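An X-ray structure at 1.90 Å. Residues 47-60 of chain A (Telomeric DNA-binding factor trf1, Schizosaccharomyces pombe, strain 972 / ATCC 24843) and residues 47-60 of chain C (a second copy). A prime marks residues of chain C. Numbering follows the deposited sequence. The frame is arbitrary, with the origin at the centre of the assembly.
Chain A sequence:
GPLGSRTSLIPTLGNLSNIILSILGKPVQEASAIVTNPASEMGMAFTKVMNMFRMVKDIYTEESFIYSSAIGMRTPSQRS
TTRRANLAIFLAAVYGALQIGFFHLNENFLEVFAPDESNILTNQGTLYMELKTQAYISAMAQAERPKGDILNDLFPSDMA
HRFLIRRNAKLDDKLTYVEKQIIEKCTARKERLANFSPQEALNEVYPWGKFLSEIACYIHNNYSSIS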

# COMPACT_ATOMS: atom_id res chain seq x y z
N THR A 47 4.75 -5.55 -11.12
CA THR A 47 3.46 -6.21 -10.99
C THR A 47 2.93 -6.15 -9.56
O THR A 47 1.74 -5.88 -9.36
CB THR A 47 3.53 -7.66 -11.47
OG1 THR A 47 3.76 -7.65 -12.88
CG2 THR A 47 2.21 -8.37 -11.19
N LYS A 48 3.78 -6.36 -8.56
CA LYS A 48 3.33 -6.27 -7.17
C LYS A 48 2.95 -4.84 -6.79
O LYS A 48 1.97 -4.61 -6.07
CB LYS A 48 4.41 -6.81 -6.24
CG LYS A 48 4.79 -8.27 -6.53
CD LYS A 48 5.85 -8.74 -5.56
CE LYS A 48 5.97 -10.24 -5.56
NZ LYS A 48 6.50 -10.73 -6.86
N VAL A 49 3.74 -3.86 -7.23
CA VAL A 49 3.39 -2.45 -7.01
C VAL A 49 2.05 -2.13 -7.66
O VAL A 49 1.19 -1.50 -7.04
CB VAL A 49 4.51 -1.54 -7.55
CG1 VAL A 49 4.04 -0.10 -7.60
CG2 VAL A 49 5.74 -1.67 -6.64
N MET A 50 1.84 -2.59 -8.90
CA MET A 50 0.57 -2.29 -9.57
C MET A 50 -0.61 -2.95 -8.87
O MET A 50 -1.71 -2.37 -8.83
CB MET A 50 0.60 -2.72 -11.04
CG MET A 50 1.36 -1.73 -11.93
SD MET A 50 0.79 -0.00 -11.97
CE MET A 50 -0.98 -0.22 -12.16
N ASN A 51 -0.42 -4.17 -8.35
CA ASN A 51 -1.50 -4.84 -7.63
C ASN A 51 -1.86 -4.09 -6.36
O ASN A 51 -3.05 -3.98 -6.00
CB ASN A 51 -1.11 -6.28 -7.30
CG ASN A 51 -1.15 -7.18 -8.52
OD1 ASN A 51 -1.73 -6.83 -9.55
ND2 ASN A 51 -0.53 -8.36 -8.41
N MET A 52 -0.86 -3.58 -5.64
CA MET A 52 -1.19 -2.77 -4.47
C MET A 52 -1.84 -1.46 -4.90
O MET A 52 -2.78 -0.99 -4.26
CB MET A 52 0.06 -2.51 -3.62
CG MET A 52 0.46 -3.70 -2.66
SD MET A 52 2.03 -3.40 -1.76
CE MET A 52 3.09 -3.22 -3.15
N PHE A 53 -1.37 -0.88 -6.01
CA PHE A 53 -1.91 0.40 -6.46
C PHE A 53 -3.38 0.26 -6.85
O PHE A 53 -4.22 1.06 -6.44
CB PHE A 53 -1.10 0.96 -7.62
CG PHE A 53 -1.50 2.36 -8.02
CD1 PHE A 53 -1.30 3.43 -7.15
CD2 PHE A 53 -2.08 2.60 -9.26
CE1 PHE A 53 -1.67 4.72 -7.53
CE2 PHE A 53 -2.46 3.88 -9.63
CZ PHE A 53 -2.25 4.94 -8.75
N ARG A 54 -3.71 -0.80 -7.59
CA ARG A 54 -5.10 -1.06 -7.92
C ARG A 54 -5.98 -1.14 -6.67
O ARG A 54 -7.10 -0.60 -6.65
CB ARG A 54 -5.21 -2.34 -8.75
CG ARG A 54 -4.96 -2.16 -10.22
CD ARG A 54 -4.99 -3.52 -10.99
NE ARG A 54 -4.05 -3.46 -12.10
CZ ARG A 54 -2.93 -4.19 -12.24
NH1 ARG A 54 -2.59 -5.11 -11.35
NH2 ARG A 54 -2.17 -3.99 -13.31
N MET A 55 -5.50 -1.80 -5.61
CA MET A 55 -6.29 -1.90 -4.38
C MET A 55 -6.46 -0.54 -3.73
O MET A 55 -7.56 -0.20 -3.29
CB MET A 55 -5.64 -2.87 -3.38
CG MET A 55 -5.59 -4.34 -3.80
SD MET A 55 -5.12 -5.30 -2.34
CE MET A 55 -6.38 -4.62 -1.24
N VAL A 56 -5.38 0.25 -3.63
CA VAL A 56 -5.50 1.54 -2.96
C VAL A 56 -6.34 2.50 -3.80
O VAL A 56 -7.16 3.25 -3.25
CB VAL A 56 -4.11 2.13 -2.62
CG1 VAL A 56 -3.39 2.58 -3.83
CG2 VAL A 56 -4.25 3.34 -1.66
N LYS A 57 -6.19 2.46 -5.13
CA LYS A 57 -6.96 3.35 -6.00
C LYS A 57 -8.46 3.14 -5.80
O LYS A 57 -9.24 4.09 -5.80
CB LYS A 57 -6.59 3.11 -7.47
CG LYS A 57 -7.33 3.96 -8.51
CD LYS A 57 -7.06 3.43 -9.94
CE LYS A 57 -7.87 4.14 -11.01
NZ LYS A 57 -9.31 3.79 -10.96
N ASP A 58 -8.87 1.88 -5.62
CA ASP A 58 -10.29 1.57 -5.44
C ASP A 58 -10.84 2.17 -4.15
O ASP A 58 -12.04 2.46 -4.07
CB ASP A 58 -10.50 0.07 -5.47
CG ASP A 58 -10.48 -0.48 -6.87
OD1 ASP A 58 -10.55 0.32 -7.84
OD2 ASP A 58 -10.39 -1.72 -7.00
N ILE A 59 -9.98 2.38 -3.16
CA ILE A 59 -10.39 3.09 -1.94
C ILE A 59 -10.72 4.54 -2.24
O ILE A 59 -11.62 5.12 -1.62
CB ILE A 59 -9.29 2.96 -0.87
CG1 ILE A 59 -9.34 1.55 -0.28
CG2 ILE A 59 -9.45 4.01 0.23
CD1 ILE A 59 -8.02 0.97 0.04
N TYR A 60 -10.04 5.15 -3.21
CA TYR A 60 -10.22 6.57 -3.49
C TYR A 60 -11.22 6.86 -4.58
O TYR A 60 -11.79 7.96 -4.60
CB TYR A 60 -8.87 7.20 -3.88
CG TYR A 60 -8.00 7.35 -2.68
CD1 TYR A 60 -7.20 6.29 -2.25
CD2 TYR A 60 -8.02 8.51 -1.93
CE1 TYR A 60 -6.42 6.40 -1.12
CE2 TYR A 60 -7.25 8.64 -0.80
CZ TYR A 60 -6.44 7.59 -0.40
OH TYR A 60 -5.68 7.73 0.72
N THR C 47 -10.82 -4.87 6.47
CA THR C 47 -10.49 -5.96 5.56
C THR C 47 -9.62 -5.48 4.41
O THR C 47 -8.61 -6.11 4.08
CB THR C 47 -11.78 -6.61 5.04
OG1 THR C 47 -12.36 -7.40 6.09
CG2 THR C 47 -11.49 -7.49 3.83
N LYS C 48 -9.99 -4.35 3.79
CA LYS C 48 -9.22 -3.84 2.65
C LYS C 48 -7.81 -3.44 3.07
O LYS C 48 -6.86 -3.68 2.33
CB LYS C 48 -9.96 -2.66 2.01
CG LYS C 48 -11.25 -3.06 1.31
CD LYS C 48 -12.01 -1.83 0.79
CE LYS C 48 -13.41 -2.20 0.31
NZ LYS C 48 -13.36 -3.18 -0.81
N VAL C 49 -7.66 -2.83 4.25
CA VAL C 49 -6.33 -2.50 4.78
C VAL C 49 -5.50 -3.76 5.01
O VAL C 49 -4.31 -3.83 4.65
CB VAL C 49 -6.46 -1.67 6.07
CG1 VAL C 49 -5.13 -1.61 6.80
CG2 VAL C 49 -6.96 -0.28 5.73
N MET C 50 -6.11 -4.78 5.63
CA MET C 50 -5.38 -6.02 5.91
C MET C 50 -4.97 -6.73 4.63
O MET C 50 -3.87 -7.30 4.56
CB MET C 50 -6.21 -6.94 6.81
CG MET C 50 -6.28 -6.50 8.31
SD MET C 50 -4.70 -6.25 9.20
CE MET C 50 -3.83 -7.73 8.65
N ASN C 51 -5.82 -6.71 3.60
CA ASN C 51 -5.41 -7.28 2.31
C ASN C 51 -4.18 -6.56 1.74
O ASN C 51 -3.28 -7.21 1.20
CB ASN C 51 -6.54 -7.21 1.29
CG ASN C 51 -7.61 -8.24 1.56
OD1 ASN C 51 -7.42 -9.16 2.37
ND2 ASN C 51 -8.75 -8.10 0.87
N MET C 52 -4.15 -5.23 1.83
CA MET C 52 -2.95 -4.51 1.41
C MET C 52 -1.76 -4.89 2.28
O MET C 52 -0.66 -5.08 1.78
CB MET C 52 -3.18 -2.99 1.41
CG MET C 52 -3.91 -2.50 0.17
SD MET C 52 -4.27 -0.71 0.10
CE MET C 52 -5.17 -0.56 1.63
N PHE C 53 -1.97 -4.99 3.61
CA PHE C 53 -0.86 -5.30 4.50
C PHE C 53 -0.30 -6.68 4.21
O PHE C 53 0.92 -6.89 4.21
CB PHE C 53 -1.28 -5.20 5.97
CG PHE C 53 -0.13 -5.28 6.94
CD1 PHE C 53 0.81 -4.26 7.00
CD2 PHE C 53 0.00 -6.38 7.78
CE1 PHE C 53 1.87 -4.33 7.88
CE2 PHE C 53 1.05 -6.45 8.69
CZ PHE C 53 1.99 -5.43 8.73
N ARG C 54 -1.18 -7.65 3.95
CA ARG C 54 -0.72 -8.99 3.61
C ARG C 54 0.18 -8.96 2.39
O ARG C 54 1.19 -9.66 2.34
CB ARG C 54 -1.93 -9.91 3.38
CG ARG C 54 -2.35 -10.69 4.64
CD ARG C 54 -3.46 -11.69 4.34
NE ARG C 54 -4.74 -11.00 4.20
CZ ARG C 54 -5.61 -10.85 5.19
NH1 ARG C 54 -5.35 -11.36 6.40
NH2 ARG C 54 -6.75 -10.20 4.98
N MET C 55 -0.15 -8.11 1.41
CA MET C 55 0.63 -8.09 0.18
C MET C 55 1.98 -7.42 0.40
O MET C 55 3.01 -7.91 -0.07
CB MET C 55 -0.14 -7.38 -0.92
CG MET C 55 -1.00 -8.29 -1.76
SD MET C 55 -0.87 -7.52 -3.39
CE MET C 55 -2.14 -6.30 -3.19
N VAL C 56 1.99 -6.29 1.11
CA VAL C 56 3.28 -5.64 1.33
C VAL C 56 4.16 -6.47 2.25
O VAL C 56 5.39 -6.50 2.09
CB VAL C 56 3.10 -4.20 1.85
CG1 VAL C 56 2.62 -4.20 3.29
CG2 VAL C 56 4.42 -3.45 1.76
N LYS C 57 3.56 -7.18 3.21
CA LYS C 57 4.35 -8.00 4.12
C LYS C 57 5.07 -9.11 3.37
O LYS C 57 6.23 -9.43 3.68
CB LYS C 57 3.45 -8.59 5.21
CG LYS C 57 4.06 -9.68 6.06
CD LYS C 57 2.96 -10.23 6.98
CE LYS C 57 3.52 -11.20 7.98
NZ LYS C 57 4.04 -12.44 7.34
N ASP C 58 4.39 -9.71 2.39
CA ASP C 58 5.03 -10.74 1.57
C ASP C 58 6.25 -10.19 0.86
O ASP C 58 7.18 -10.95 0.55
CB ASP C 58 4.04 -11.29 0.55
CG ASP C 58 2.97 -12.15 1.20
OD1 ASP C 58 3.12 -12.52 2.38
OD2 ASP C 58 1.96 -12.44 0.51
N ILE C 59 6.27 -8.89 0.57
CA ILE C 59 7.42 -8.32 -0.10
C ILE C 59 8.62 -8.29 0.84
O ILE C 59 9.77 -8.41 0.40
CB ILE C 59 7.06 -6.92 -0.64
CG1 ILE C 59 5.98 -7.05 -1.72
CG2 ILE C 59 8.30 -6.19 -1.20
CD1 ILE C 59 5.41 -5.74 -2.17
N TYR C 60 8.38 -8.16 2.14
CA TYR C 60 9.45 -8.02 3.12
C TYR C 60 9.84 -9.33 3.79
O TYR C 60 10.93 -9.40 4.37
CB TYR C 60 9.06 -6.99 4.20
CG TYR C 60 9.11 -5.57 3.68
CD1 TYR C 60 10.29 -4.83 3.75
CD2 TYR C 60 8.01 -5.00 3.08
CE1 TYR C 60 10.34 -3.54 3.24
CE2 TYR C 60 8.04 -3.72 2.59
CZ TYR C 60 9.22 -3.00 2.65
OH TYR C 60 9.26 -1.72 2.17

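This is an apolar, methionine-rich contact between two nearly antiparallel helices, the same segment in two copies of the chain, held together by side-chain packing without a single hydrogen bond between them.

Each stretch is helical throughout, and the N-to-C directions of the two helices differ by 167°. Their axes approach to 10.3 Å, and the nearest CA atoms across the pair are those of Met52 and Met52′, 6.4 Å apart. The two copies are related by an approximate twofold arrangement, so nearly every contact occurs twice: what Met52 does to Ile59′, Met52′ does to Ile59. Together the two surfaces bury 552 Å².

The helical repeat explains which residues take part. Lys48, Met52, Met55 and Ile59 recur at intervals of three or four and so line one face, while Val49 and Phe53 point away. Met52 leaves its helix sideways, but its long, unbranched side chain, with chi2 t, runs along the neighbour. Its CG lies 3.7 Å from Met55′ CE, its SD 3.8 Å from Val56′ CB, and its CE 3.6 Å from Ile59′ CD1. The reciprocal pair, Ile59 CD1 to Met52′ CE, is also 3.6 Å. Isoleucine places a branched hydrocarbon here, with CB pointing toward the partner and CD1 reaching the Met52′ methyl. Methionine suits its position because its flexible thioether can follow an irregular apolar surface, whereas the beta-branched valine offers a short, compact one close to its backbone.

At the centre the symmetry is imperfect. Met55 SD lies 3.3 Å from Met55′ CE, tight for a sulfur and a methyl group, and the two side chains adopt different conformations: chi3 is p in Met55 and m in Met55′. Met55 acts as a knob among Lys48′, Asn51′, Met52′ and Met55′; its CE is 3.5 Å from Met52′ CG and 3.6 Å from Asn51′ CB. These carbon contacts are ordinary van der Waals packing.

Polar residues flank this apolar centre. Lys48 serves through its aliphatic portion, with CD 4.2 Å from Ile59′ CG1, while its end leads away and leaves the charged amine free of the apolar contact. Asn51′ likewise offers its CB to Met55, and its amide oxygen is used within its own helix: Arg54′ NH2 donates to Asn51′ OD1 at 2.9 Å with a nearly straight angle. Backbone polar groups are largely paired along each helix, as in Met52 N to Lys48 O at 3.0 Å, so the interface can rely on shape and the burial of apolar surface.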